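Long-range contacts in trypsin inhibitor BGIT (Momordica charantia, PDB 1VBW), which inhibits trypsin, a serine endopeptidase, and belongs to the potato type I family of serine protease inhibitors: residues R2-S7 with N28-A33; G14-A19 with R58-R63; A33-V38 with V51-T56. All coordinates share one frame; numbering follows the deposited sequence. Where two conformers were deposited one is given.

Contact 1: residues R2-S7 with N28-A33; sequences RCQGKS and NPRVRA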
ATOM      1  N   ARG A   2     -17.541  -4.088  -1.189  1.00 14.82           N
ATOM      2  CA  ARG A   2     -16.065  -3.957  -1.423  1.00 13.93           C
ATOM      3  C   ARG A   2     -15.353  -4.126  -0.089  1.00 11.68           C
ATOM      4  O   ARG A   2     -15.839  -4.369   0.976  1.00 13.40           O
ATOM      5  CB  ARG A   2     -15.956  -2.601  -2.068  1.00 14.16           C
ATOM      6  CG  ARG A   2     -16.576  -2.583  -3.459  1.00 15.91           C
ATOM      7  CD  ARG A   2     -16.598  -1.162  -4.018  1.00 17.79           C
ATOM      8  NE  ARG A   2     -17.097  -1.150  -5.369  1.00 18.59           N
ATOM      9  CZ  ARG A   2     -17.305  -0.076  -6.076  1.00 14.93           C
ATOM     10  NH1 ARG A   2     -17.114   1.151  -5.600  1.00 19.82           N
ATOM     11  NH2 ARG A   2     -17.766  -0.226  -7.308  1.00 17.08           N
ATOM     12  N   CYS A   3     -14.000  -4.124  -0.199  1.00 11.75           N
ATOM     13  CA  CYS A   3     -13.035  -4.235   0.936  1.00 10.41           C
ATOM     14  C   CYS A   3     -12.729  -5.665   1.459  1.00  9.53           C
ATOM     15  O   CYS A   3     -11.960  -5.791   2.438  1.00 10.16           O
ATOM     16  CB  CYS A   3     -13.341  -3.338   2.136  1.00  9.38           C
ATOM     17  SG  CYS A   3     -12.768  -1.629   2.010  1.00  8.93           S
ATOM     18  N   GLN A   4     -13.229  -6.710   0.856  1.00 11.68           N
ATOM     19  CA  GLN A   4     -12.949  -8.062   1.327  1.00 13.28           C
ATOM     20  C   GLN A   4     -11.559  -8.488   0.887  1.00 11.77           C
ATOM     21  O   GLN A   4     -10.928  -7.868   0.050  1.00 13.40           O
ATOM     22  CB  GLN A   4     -14.001  -9.089   0.788  1.00 19.56           C
ATOM     23  CG  GLN A   4     -15.394  -8.737   1.222  1.00 28.82           C
ATOM     24  CD  GLN A   4     -16.544  -9.624   0.843  1.00 28.95           C
ATOM     25  OE1 GLN A   4     -16.442 -10.833   0.695  1.00 41.46           O
ATOM     26  NE2 GLN A   4     -17.692  -8.972   0.684  1.00 42.04           N
ATOM     27  N   GLY A   5     -11.122  -9.593   1.518  1.00 11.37           N
ATOM     28  CA  GLY A   5      -9.790 -10.077   1.202  1.00 11.20           C
ATOM     29  C   GLY A   5      -8.763  -9.543   2.183  1.00  9.29           C
ATOM     30  O   GLY A   5      -9.082  -8.933   3.204  1.00 10.08           O
ATOM     31  N   LYS A   6      -7.491  -9.843   1.875  1.00  7.98           N
ATOM     32  CA  LYS A   6      -6.448  -9.303   2.713  1.00  7.33           C
ATOM     33  C   LYS A   6      -6.458  -7.790   2.623  1.00  7.27           C
ATOM     34  O   LYS A   6      -6.508  -7.228   1.525  1.00  7.99           O
ATOM     35  CB  LYS A   6      -5.079  -9.893   2.316  1.00  8.26           C
ATOM     36  CG  LYS A   6      -3.964  -9.468   3.222  1.00  7.99           C
ATOM     37  CD  LYS A   6      -2.700 -10.284   3.005  1.00  8.04           C
ATOM     38  CE  LYS A   6      -1.585  -9.835   3.899  1.00  8.54           C
ATOM     39  NZ  LYS A   6      -0.334 -10.621   3.637  1.00  9.54           N
ATOM     40  N   SER A   7      -6.354  -7.126   3.782  1.00  6.96           N
ATOM     41  CA  SER A   7      -6.487  -5.686   3.754  1.00  7.95           C
ATOM     42  C   SER A   7      -5.372  -4.909   4.462  1.00  6.21           C
ATOM     43  O   SER A   7      -5.376  -3.700   4.444  1.00  7.09           O
ATOM     44  CB  SER A   7      -7.871  -5.281   4.247  1.00 12.66           C
ATOM     45  OG  SER A   7      -8.078  -5.818   5.492  1.00 12.53           O
ATOM     46  N   ASN A  28      -4.220  -9.540  -3.037  1.00  6.03           N
ATOM     47  CA  ASN A  28      -5.584  -9.057  -3.160  1.00  5.73           C
ATOM     48  C   ASN A  28      -5.741  -8.473  -4.557  1.00  6.11           C
ATOM     49  O   ASN A  28      -5.363  -7.313  -4.817  1.00  7.04           O
ATOM     50  CB  ASN A  28      -5.905  -8.016  -2.102  1.00  6.29           C
ATOM     51  CG  ASN A  28      -7.397  -7.717  -2.065  1.00  6.91           C
ATOM     52  OD1 ASN A  28      -8.067  -7.890  -3.113  1.00  8.00           O
ATOM     53  ND2 ASN A  28      -7.944  -7.348  -0.946  1.00  7.66           N
ATOM     54  N   PRO A  29      -6.355  -9.234  -5.486  1.00  6.61           N
ATOM     55  CA  PRO A  29      -6.515  -8.770  -6.848  1.00  7.32           C
ATOM     56  C   PRO A  29      -7.468  -7.623  -7.021  1.00  7.24           C
ATOM     57  O   PRO A  29      -7.573  -7.055  -8.138  1.00  9.19           O
ATOM     58  CB  PRO A  29      -7.003 -10.009  -7.606  1.00 11.23           C
ATOM     59  CG  PRO A  29      -7.639 -10.864  -6.573  1.00 15.79           C
ATOM     60  CD  PRO A  29      -6.897 -10.616  -5.294  1.00  9.17           C
ATOM     61  N   ARG A  30      -8.148  -7.223  -5.960  1.00  6.57           N
ATOM     62  CA  ARG A  30      -9.107  -6.106  -5.995  1.00  6.52           C
ATOM     63  C   ARG A  30      -8.505  -4.798  -5.528  1.00  5.90           C
ATOM     64  O   ARG A  30      -9.253  -3.834  -5.335  1.00  6.80           O
ATOM     65  CB  ARG A  30     -10.306  -6.494  -5.166  1.00  9.10           C
ATOM     66  CG  ARG A  30     -11.027  -7.730  -5.803  1.00 12.19           C
ATOM     67  CD  ARG A  30     -12.247  -8.185  -5.063  1.00 14.56           C
ATOM     68  NE  ARG A  30     -11.979  -8.713  -3.750  1.00 28.12           N
ATOM     69  CZ  ARG A  30     -12.845  -9.228  -2.898  1.00 38.94           C
ATOM     70  NH1 ARG A  30     -14.168  -9.317  -3.172  1.00 49.07           N
ATOM     71  NH2 ARG A  30     -12.377  -9.667  -1.742  1.00 66.03           N
ATOM     72  N   VAL A  31      -7.180  -4.730  -5.423  1.00  5.89           N
ATOM     73  CA  VAL A  31      -6.556  -3.460  -5.062  1.00  5.57           C
ATOM     74  C   VAL A  31      -5.426  -3.138  -6.037  1.00  5.45           C
ATOM     75  O   VAL A  31      -4.802  -4.006  -6.626  1.00  6.30           O
ATOM     76  CB  VAL A  31      -6.018  -3.441  -3.623  1.00  6.02           C
ATOM     77  CG1 VAL A  31      -7.115  -3.815  -2.629  1.00  7.25           C
ATOM     78  CG2 VAL A  31      -4.791  -4.312  -3.449  1.00  7.40           C
ATOM     79  N   ARG A  32      -5.146  -1.841  -6.107  1.00  5.75           N
ATOM     80  CA  ARG A  32      -3.961  -1.317  -6.758  1.00  5.83           C
ATOM     81  C   ARG A  32      -3.146  -0.590  -5.724  1.00  5.34           C
ATOM     82  O   ARG A  32      -3.676   0.247  -4.955  1.00  6.40           O
ATOM     83  CB  ARG A  32      -4.368  -0.343  -7.901  1.00  6.65           C
ATOM     84  CG  ARG A  32      -3.189   0.398  -8.484  1.00  6.94           C
ATOM     85  CD  ARG A  32      -3.566   1.164  -9.749  1.00  9.19           C
ATOM     86  NE  ARG A  32      -2.504   2.026 -10.206  1.00  9.01           N
ATOM     87  CZ  ARG A  32      -2.366   3.331  -9.898  1.00  9.15           C
ATOM     88  NH1 ARG A  32      -3.318   3.959  -9.199  1.00 11.20           N
ATOM     89  NH2 ARG A  32      -1.315   3.990 -10.335  1.00 12.19           N
ATOM     90  N   ALA A  33      -1.841  -0.910  -5.684  1.00  5.34           N
ATOM     91  CA  ALA A  33      -0.926  -0.261  -4.759  1.00  5.75           C
ATOM     92  C   ALA A  33      -0.331   0.972  -5.427  1.00  6.80           C
ATOM     93  O   ALA A  33       0.117   0.942  -6.577  1.00 10.03           O
ATOM     94  CB  ALA A  33       0.161  -1.238  -4.375  1.00  7.81           C
TER

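Contact 2: residues G14-A19 with R58-R63; sequences GSTGAA and RGIVAR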
ATOM      1  N   GLY A  14       9.923  -2.113   5.568  1.00  7.15           N
ATOM      2  CA  GLY A  14      11.301  -2.511   5.356  1.00  7.98           C
ATOM      3  C   GLY A  14      11.584  -3.107   4.020  1.00  8.44           C
ATOM      4  O   GLY A  14      12.770  -3.207   3.675  1.00 10.73           O
ATOM      5  N   SER A  15      10.576  -3.488   3.255  1.00  7.96           N
ATOM      6  CA  SER A  15      10.712  -3.979   1.897  1.00  8.51           C
ATOM      7  C   SER A  15      10.846  -2.792   0.942  1.00  7.01           C
ATOM      8  O   SER A  15      10.540  -1.665   1.287  1.00  7.60           O
ATOM      9  CB  SER A  15       9.472  -4.819   1.482  1.00 11.18           C
ATOM     10  OG  SER A  15       9.359  -5.963   2.337  0.67 15.08           O
ATOM     11  N   THR A  16      11.256  -3.072  -0.288  1.00  8.24           N
ATOM     12  CA  THR A  16      11.173  -1.999  -1.292  1.00  8.50           C
ATOM     13  C   THR A  16       9.729  -1.813  -1.706  1.00  7.86           C
ATOM     14  O   THR A  16       8.847  -2.701  -1.664  1.00  7.74           O
ATOM     15  CB  THR A  16      11.974  -2.355  -2.549  0.89 10.16           C
ATOM     16  OG1 THR A  16      11.330  -3.498  -3.204  0.89  9.95           O
ATOM     17  CG2 THR A  16      13.394  -2.761  -2.185  0.89 12.13           C
ATOM     18  N   GLY A  17       9.442  -0.563  -2.176  1.00  7.28           N
ATOM     19  CA  GLY A  17       8.104  -0.293  -2.660  1.00  7.36           C
ATOM     20  C   GLY A  17       7.679  -1.186  -3.792  1.00  6.34           C
ATOM     21  O   GLY A  17       6.512  -1.595  -3.871  1.00  6.74           O
ATOM     22  N   ALA A  18       8.595  -1.480  -4.729  1.00  6.73           N
ATOM     23  CA  ALA A  18       8.243  -2.340  -5.859  1.00  6.82           C
ATOM     24  C   ALA A  18       7.891  -3.738  -5.415  1.00  6.53           C
ATOM     25  O   ALA A  18       6.891  -4.319  -5.889  1.00  6.66           O
ATOM     26  CB  ALA A  18       9.451  -2.402  -6.825  1.00  8.45           C
ATOM     27  N   ALA A  19       8.693  -4.285  -4.494  1.00  6.50           N
ATOM     28  CA  ALA A  19       8.382  -5.636  -4.005  1.00  7.06           C
ATOM     29  C   ALA A  19       7.002  -5.619  -3.349  1.00  6.32           C
ATOM     30  O   ALA A  19       6.194  -6.559  -3.520  1.00  7.30           O
ATOM     31  CB  ALA A  19       9.431  -6.148  -3.060  1.00  9.11           C
ATOM     32  N   ARG A  58      14.584   6.582  -0.316  1.00  9.44           N
ATOM     33  CA  ARG A  58      15.276   5.477  -0.991  1.00  9.81           C
ATOM     34  C   ARG A  58      14.310   4.410  -1.499  1.00  9.28           C
ATOM     35  O   ARG A  58      14.707   3.355  -2.005  1.00 10.87           O
ATOM     36  CB  ARG A  58      16.298   4.762  -0.111  1.00 10.67           C
ATOM     37  CG  ARG A  58      17.369   5.757   0.350  1.00 15.21           C
ATOM     38  CD  ARG A  58      18.412   5.026   1.215  1.00 14.73           C
ATOM     39  NE  ARG A  58      19.222   6.065   1.901  1.00 14.75           N
ATOM     40  CZ  ARG A  58      19.991   5.784   2.928  1.00 13.45           C
ATOM     41  NH1 ARG A  58      20.115   4.515   3.320  1.00 12.97           N
ATOM     42  NH2 ARG A  58      20.700   6.773   3.498  1.00 18.49           N
ATOM     43  N   GLY A  59      13.003   4.681  -1.313  1.00  8.29           N
ATOM     44  CA  GLY A  59      11.992   3.762  -1.850  1.00  8.53           C
ATOM     45  C   GLY A  59      11.667   2.590  -0.925  1.00  7.47           C
ATOM     46  O   GLY A  59      11.036   1.649  -1.412  1.00 10.11           O
ATOM     47  N   ILE A  60      11.980   2.662   0.347  1.00  6.62           N
ATOM     48  CA  ILE A  60      11.709   1.594   1.320  1.00  6.50           C
ATOM     49  C   ILE A  60      10.370   1.893   1.992  1.00  5.93           C
ATOM     50  O   ILE A  60      10.090   2.990   2.393  1.00  6.85           O
ATOM     51  CB  ILE A  60      12.846   1.502   2.348  1.00  7.20           C
ATOM     52  CG1 ILE A  60      14.171   1.153   1.640  1.00  9.04           C
ATOM     53  CG2 ILE A  60      12.507   0.494   3.417  1.00  8.49           C
ATOM     54  CD1 ILE A  60      14.161  -0.202   0.947  1.00 14.67           C
ATOM     55  N   VAL A  61       9.568   0.812   2.119  1.00  6.20           N
ATOM     56  CA  VAL A  61       8.272   0.957   2.783  1.00  5.54           C
ATOM     57  C   VAL A  61       8.437   1.293   4.260  1.00  5.99           C
ATOM     58  O   VAL A  61       9.120   0.588   4.999  1.00  6.24           O
ATOM     59  CB  VAL A  61       7.480  -0.350   2.606  1.00  5.91           C
ATOM     60  CG1 VAL A  61       6.094  -0.263   3.284  1.00  6.70           C
ATOM     61  CG2 VAL A  61       7.293  -0.711   1.153  1.00  7.13           C
ATOM     62  N   ALA A  62       7.774   2.385   4.668  1.00  5.86           N
ATOM     63  CA  ALA A  62       7.991   2.975   5.968  1.00  6.93           C
ATOM     64  C   ALA A  62       6.723   3.058   6.800  1.00  6.67           C
ATOM     65  O   ALA A  62       6.790   3.601   7.911  1.00  8.04           O
ATOM     66  CB  ALA A  62       8.570   4.385   5.818  1.00 13.26           C
ATOM     67  N   ARG A  63       5.607   2.572   6.290  1.00  6.69           N
ATOM     68  CA  ARG A  63       4.353   2.459   7.040  1.00  6.78           C
ATOM     69  C   ARG A  63       3.668   1.147   6.602  1.00  6.44           C
ATOM     70  O   ARG A  63       3.875   0.736   5.443  1.00  6.81           O
ATOM     71  CB  ARG A  63       3.367   3.590   6.743  1.00  8.13           C
ATOM     72  CG  ARG A  63       3.915   5.006   6.974  1.00  8.41           C
ATOM     73  CD  ARG A  63       4.054   5.304   8.475  1.00 11.25           C
ATOM     74  NE  ARG A  63       4.414   6.699   8.687  1.00 11.83           N
ATOM     75  CZ  ARG A  63       5.599   7.238   8.561  1.00 11.35           C
ATOM     76  NH1 ARG A  63       5.787   8.553   8.774  1.00 15.26           N
ATOM     77  NH2 ARG A  63       6.657   6.465   8.236  1.00 11.49           N
TER

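Contact 3: residues A33-V38 with V51-T56; sequences AVIIKV and VRVWVT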
ATOM      1  N   ALA A  33      -1.841  -0.910  -5.684  1.00  5.34           N
ATOM      2  CA  ALA A  33      -0.926  -0.261  -4.759  1.00  5.75           C
ATOM      3  C   ALA A  33      -0.331   0.972  -5.427  1.00  6.80           C
ATOM      4  O   ALA A  33       0.117   0.942  -6.577  1.00 10.03           O
ATOM      5  CB  ALA A  33       0.161  -1.238  -4.375  1.00  7.81           C
ATOM      6  N   VAL A  34      -0.266   2.051  -4.672  1.00  6.60           N
ATOM      7  CA  VAL A  34       0.156   3.386  -5.087  0.56  9.71           C
ATOM      8  C   VAL A  34       1.397   3.749  -4.275  1.00  7.93           C
ATOM      9  O   VAL A  34       1.240   3.888  -3.077  1.00  9.26           O
ATOM     10  CB  VAL A  34      -0.976   4.404  -4.877  0.56 13.63           C
ATOM     11  CG1 VAL A  34      -1.451   4.480  -3.454  0.56 27.84           C
ATOM     12  CG2 VAL A  34      -0.583   5.789  -5.419  0.56 19.90           C
ATOM     13  N   ILE A  35       2.576   3.918  -4.882  1.00  8.29           N
ATOM     14  CA  ILE A  35       3.787   4.300  -4.178  0.54  7.32           C
ATOM     15  C   ILE A  35       3.793   5.807  -3.958  1.00  7.32           C
ATOM     16  O   ILE A  35       3.661   6.556  -4.929  1.00 10.00           O
ATOM     17  CB  ILE A  35       5.047   3.906  -4.995  0.54  9.54           C
ATOM     18  CG1 ILE A  35       4.965   2.438  -5.347  0.54 10.34           C
ATOM     19  CG2 ILE A  35       6.269   4.328  -4.213  0.54 10.81           C
ATOM     20  CD1 ILE A  35       5.205   1.586  -4.124  0.54 15.43           C
ATOM     21  N   ILE A  36       3.960   6.246  -2.731  1.00  6.86           N
ATOM     22  CA  ILE A  36       3.921   7.657  -2.402  1.00  7.25           C
ATOM     23  C   ILE A  36       4.998   7.933  -1.363  1.00  6.66           C
ATOM     24  O   ILE A  36       5.114   7.193  -0.389  1.00  7.13           O
ATOM     25  CB  ILE A  36       2.584   8.121  -1.789  0.53  9.14           C
ATOM     26  CG1 ILE A  36       1.393   7.662  -2.593  0.53 10.04           C
ATOM     27  CG2 ILE A  36       2.643   9.633  -1.663  0.53  9.85           C
ATOM     28  CD1 ILE A  36       0.069   8.009  -1.927  0.53 14.57           C
ATOM     29  N   LYS A  37       5.759   8.993  -1.544  1.00  8.06           N
ATOM     30  CA  LYS A  37       6.792   9.326  -0.571  1.00  8.45           C
ATOM     31  C   LYS A  37       6.158   9.824   0.721  1.00  7.36           C
ATOM     32  O   LYS A  37       5.264  10.692   0.698  1.00  7.96           O
ATOM     33  CB  LYS A  37       7.729  10.430  -1.100  0.58 12.37           C
ATOM     34  CG  LYS A  37       8.933  10.745  -0.212  0.58 15.75           C
ATOM     35  CD  LYS A  37      10.016  11.537  -0.945  0.58 22.77           C
ATOM     36  CE  LYS A  37      11.119  12.031  -0.009  0.58 21.89           C
ATOM     37  NZ  LYS A  37      11.543  13.417  -0.327  0.58 25.04           N
ATOM     38  N   VAL A  38       6.663   9.339   1.855  1.00  7.92           N
ATOM     39  CA  VAL A  38       6.255   9.855   3.158  1.00  8.33           C
ATOM     40  C   VAL A  38       6.340  11.386   3.161  1.00  8.49           C
ATOM     41  O   VAL A  38       7.322  11.953   2.671  1.00 10.31           O
ATOM     42  CB  VAL A  38       7.213   9.259   4.227  0.80  9.48           C
ATOM     43  CG1 VAL A  38       7.082  10.034   5.543  0.80 10.53           C
ATOM     44  CG2 VAL A  38       6.949   7.784   4.383  0.80 10.50           C
ATOM     45  N   VAL A  51      -4.391   0.827  -2.106  1.00  5.07           N
ATOM     46  CA  VAL A  51      -3.428   0.588  -1.016  1.00  5.47           C
ATOM     47  C   VAL A  51      -2.281   1.573  -1.216  1.00  5.49           C
ATOM     48  O   VAL A  51      -1.475   1.385  -2.133  1.00  6.73           O
ATOM     49  CB  VAL A  51      -2.936  -0.850  -0.958  1.00  5.50           C
ATOM     50  CG1 VAL A  51      -1.877  -1.005   0.138  1.00  6.56           C
ATOM     51  CG2 VAL A  51      -4.076  -1.825  -0.705  1.00  5.90           C
ATOM     52  N   ARG A  52      -2.190   2.553  -0.355  1.00  6.31           N
ATOM     53  CA  ARG A  52      -1.035   3.448  -0.359  1.00  6.66           C
ATOM     54  C   ARG A  52       0.182   2.757   0.219  1.00  6.20           C
ATOM     55  O   ARG A  52       0.086   2.174   1.311  1.00  7.75           O
ATOM     56  CB  ARG A  52      -1.375   4.722   0.407  1.00  8.38           C
ATOM     57  CG  ARG A  52      -2.437   5.502  -0.373  1.00 12.76           C
ATOM     58  CD  ARG A  52      -2.882   6.747   0.295  1.00 19.11           C
ATOM     59  NE  ARG A  52      -3.651   7.491  -0.713  1.00 16.30           N
ATOM     60  CZ  ARG A  52      -4.679   8.159  -0.139  1.00 14.04           C
ATOM     61  NH1 ARG A  52      -4.788   8.012   1.155  1.00 24.62           N
ATOM     62  NH2 ARG A  52      -5.358   8.863  -0.949  1.00 14.94           N
ATOM     63  N   VAL A  53       1.279   2.848  -0.464  1.00  5.68           N
ATOM     64  CA  VAL A  53       2.550   2.312  -0.054  1.00  5.91           C
ATOM     65  C   VAL A  53       3.485   3.499   0.188  1.00  5.44           C
ATOM     66  O   VAL A  53       3.992   4.070  -0.753  1.00  6.25           O
ATOM     67  CB  VAL A  53       3.122   1.333  -1.070  1.00  6.06           C
ATOM     68  CG1 VAL A  53       4.459   0.781  -0.577  1.00  6.98           C
ATOM     69  CG2 VAL A  53       2.136   0.181  -1.325  1.00  7.29           C
ATOM     70  N   TRP A  54       3.621   3.846   1.482  1.00  5.83           N
ATOM     71  CA  TRP A  54       4.375   5.029   1.858  1.00  5.83           C
ATOM     72  C   TRP A  54       5.860   4.674   1.967  1.00  5.78           C
ATOM     73  O   TRP A  54       6.198   3.766   2.728  1.00  7.23           O
ATOM     74  CB  TRP A  54       3.883   5.559   3.191  1.00  6.81           C
ATOM     75  CG  TRP A  54       2.480   6.097   3.142  1.00  6.83           C
ATOM     76  CD1 TRP A  54       1.326   5.472   3.557  1.00  7.80           C
ATOM     77  CD2 TRP A  54       2.122   7.406   2.697  1.00  7.20           C
ATOM     78  NE1 TRP A  54       0.247   6.326   3.362  1.00  8.84           N
ATOM     79  CE2 TRP A  54       0.711   7.516   2.843  1.00  7.72           C
ATOM     80  CE3 TRP A  54       2.821   8.489   2.195  1.00  8.53           C
ATOM     81  CZ2 TRP A  54       0.008   8.681   2.482  1.00  8.95           C
ATOM     82  CZ3 TRP A  54       2.138   9.649   1.846  1.00  9.78           C
ATOM     83  CH2 TRP A  54       0.757   9.719   2.009  1.00 10.08           C
ATOM     84  N   VAL A  55       6.695   5.396   1.236  1.00  6.21           N
ATOM     85  CA  VAL A  55       8.108   5.019   1.123  1.00  6.32           C
ATOM     86  C   VAL A  55       9.001   6.186   1.535  1.00  6.83           C
ATOM     87  O   VAL A  55       8.675   7.376   1.476  1.00  7.75           O
ATOM     88  CB  VAL A  55       8.468   4.562  -0.274  1.00  6.85           C
ATOM     89  CG1 VAL A  55       7.707   3.274  -0.638  1.00  7.65           C
ATOM     90  CG2 VAL A  55       8.272   5.625  -1.321  1.00  8.02           C
ATOM     91  N   THR A  56      10.227   5.796   1.943  1.00  7.50           N
ATOM     92  CA  THR A  56      11.298   6.753   2.196  1.00  8.45           C
ATOM     93  C   THR A  56      11.824   7.302   0.865  1.00  8.16           C
ATOM     94  O   THR A  56      11.483   6.873  -0.230  1.00  8.74           O
ATOM     95  CB  THR A  56      12.451   6.090   2.952  1.00  8.60           C
ATOM     96  OG1 THR A  56      13.104   5.213   2.018  1.00  8.01           O
ATOM     97  CG2 THR A  56      11.996   5.371   4.189  1.00 10.01           C
TER

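Contact 1: residues R2-S7 with N28-A33
Asn28, which opens an Asx turn, meets Gln4 and Lys6 at the point where the chain leaves helix 17-27 and folds over in a type I beta turn from Asn28 to Val31. Its buried carboxamide uses both ends. The amide nitrogen ND2 spends one hydrogen on each of two backbone carbonyls that flank Gly5. From Asn28 ND2 to Lys6 O the bond is 2.9 Å long and nearly straight at 170°, with the acceptor almost in the amide plane. From Asn28 ND2 to Gln4 O it is 3.2 Å and more bent, although there the donor sits on a lone pair of the carbonyl. At the other end Asn28 OD1 takes the backbone N of Arg30 at 2.9 Å, the bond that defines the Asx turn. CG stands anti to the backbone N (chi1 -169°), on the side of residues 2-7. The turn helps to fix the amide's rotation, and the amide in turn holds the carbonyls of Gln4 and Lys6.

Arg30 brings a second close approach. Its chain bends at chi3, and the guanidinium arrives beside Gln4, where Arg30 NH2 lies 2.9 Å from Gln4 O and close against Gln4 CB. The CA of Gly5 sits in the guanidinium plane, at its edge.

Beyond the two segments, Lys6 turns its ammonium away to a salt bridge with Glu27, and Cys3 is tied by a disulfide to Cys48. Trp9 and Ile67 pack against Asn28.

Glycine is demanded at position 5 on two counts: its positive phi would jam a side chain against the preceding carbonyl, and a CB would fall only 2.9 Å from Asn28 ND2.

Contact 2: residues G14-A19 with R58-R63
Thr16 and Ile60 form a single backbone bridge, CA to CA 4.5 Å, around which three main-chain hydrogen bonds lace the approach to helix 17-27 to the loop that follows strand 50-55. Gly14 N reaches Val61 O in an almost perfectly straight bond (2.9 Å, 178°). Val61 N returns to Ser15 O at 2.8 Å, and Gly17 N, in the first turn of the helix, gives its hydrogen to Gly59 O, also at 2.8 Å.

The side chains fill in around this lacing. Val61 points at the opposite segment, and its CG2 methyl rests 3.4 Å from Ser15 O and against Gly17 CA; Val53 of strand 50-55 packs on the same valine. Ile60 lays CG2 near Gly14 O, at 3.7 Å, while its side chain and that of Thr16 cross obliquely, Ile60 CD1 touching Thr16 CG2. In the conformer described, Thr16 is the N-cap: with chi1 at 66°, OG1 lies between the backbone N and the carbonyl carbon and accepts from Ala19 N at 3.0 Å.

The helix start therefore has two of its amide groups satisfied from different sources, one by the threonine hydroxyl and one by a carbonyl of a distant loop. Because that loop carbonyl, Gly59 O, faces the amino end of a helix, the helix dipole would probably strengthen the bond.

Contact 3: residues A33-V38 with V51-T56
Ile36 and Trp54 lie side by side on one face of a parallel strand pair, pointing the same way. Ile36 CB stands over one face of the indole, displaced toward the rim, and its CG2 methyl comes down 3.5 Å from Trp54 CZ3. Round the edge of the same ring passes the main chain of Lys37 and Val38, with Lys37 O 3.5 Å from Trp54 CZ3. A second apolar touch is made nearer the backbone, where Val38 CG2 meets Trp54 CB. An alanine in place of Trp54 would keep that last touch but would probably open a gap beside Ile36, leaving its CG2 without the ring it rests on.

Farther along this face, Arg52 runs extended from CG to NE and passes at a slant to Ile36, Arg52 CG lying 3.9 Å from Ile36 CD1. On the same face Val34 CG1 packs 3.4 Å from Arg52 CG. Arg52 NH2 hydrogen-bonds to Thr43 O in the connection between the strands, and Arg52 also belongs to a sodium site with Thr66 and Gly68.

The other face carries Ala33, Ile35, Val51 and Val53, and Ile24 of helix 17-27 packs on both Val51 and Val53. Ile35 runs alongside Val53, CD1 to CB 3.7 Å, but meets Val55 at about a right angle.

Five backbone hydrogen bonds, from Val34 N to Val51 O (2.9 Å) through to Val38 N to Val55 O (2.8 Å), bind strands whose axes are inclined by 29°.

In potato type I inhibitors the protease-binding loop joins two such parallel strands, as is probably true here. The chemistry is consistent with that role: a regular, largely apolar base fixes both roots of the loop, and the arginine probably helps to brace it through the carbonyl of Thr43.

In the fold
From the N terminus, residues 2-7 meet 28-33, beyond helix 17-27, so contact 1 closes a loop around that helix. Contact 2 opens within that loop, at 14-19, and closes only at 58-63; the two therefore cross along the chain, lying on opposite sides of its centre. Contact 3 follows contact 1 in series, sharing Ala33 with it, and closes the long connection between strands 32-37 and 50-55 entirely within the span of contact 2. Val61 packing on Val53, and Ala62 bonded to Trp54, join contacts 2 and 3. Together they tie the N-terminal arm, the start of the helix, the chain leaving it and the parallel strands into one unit.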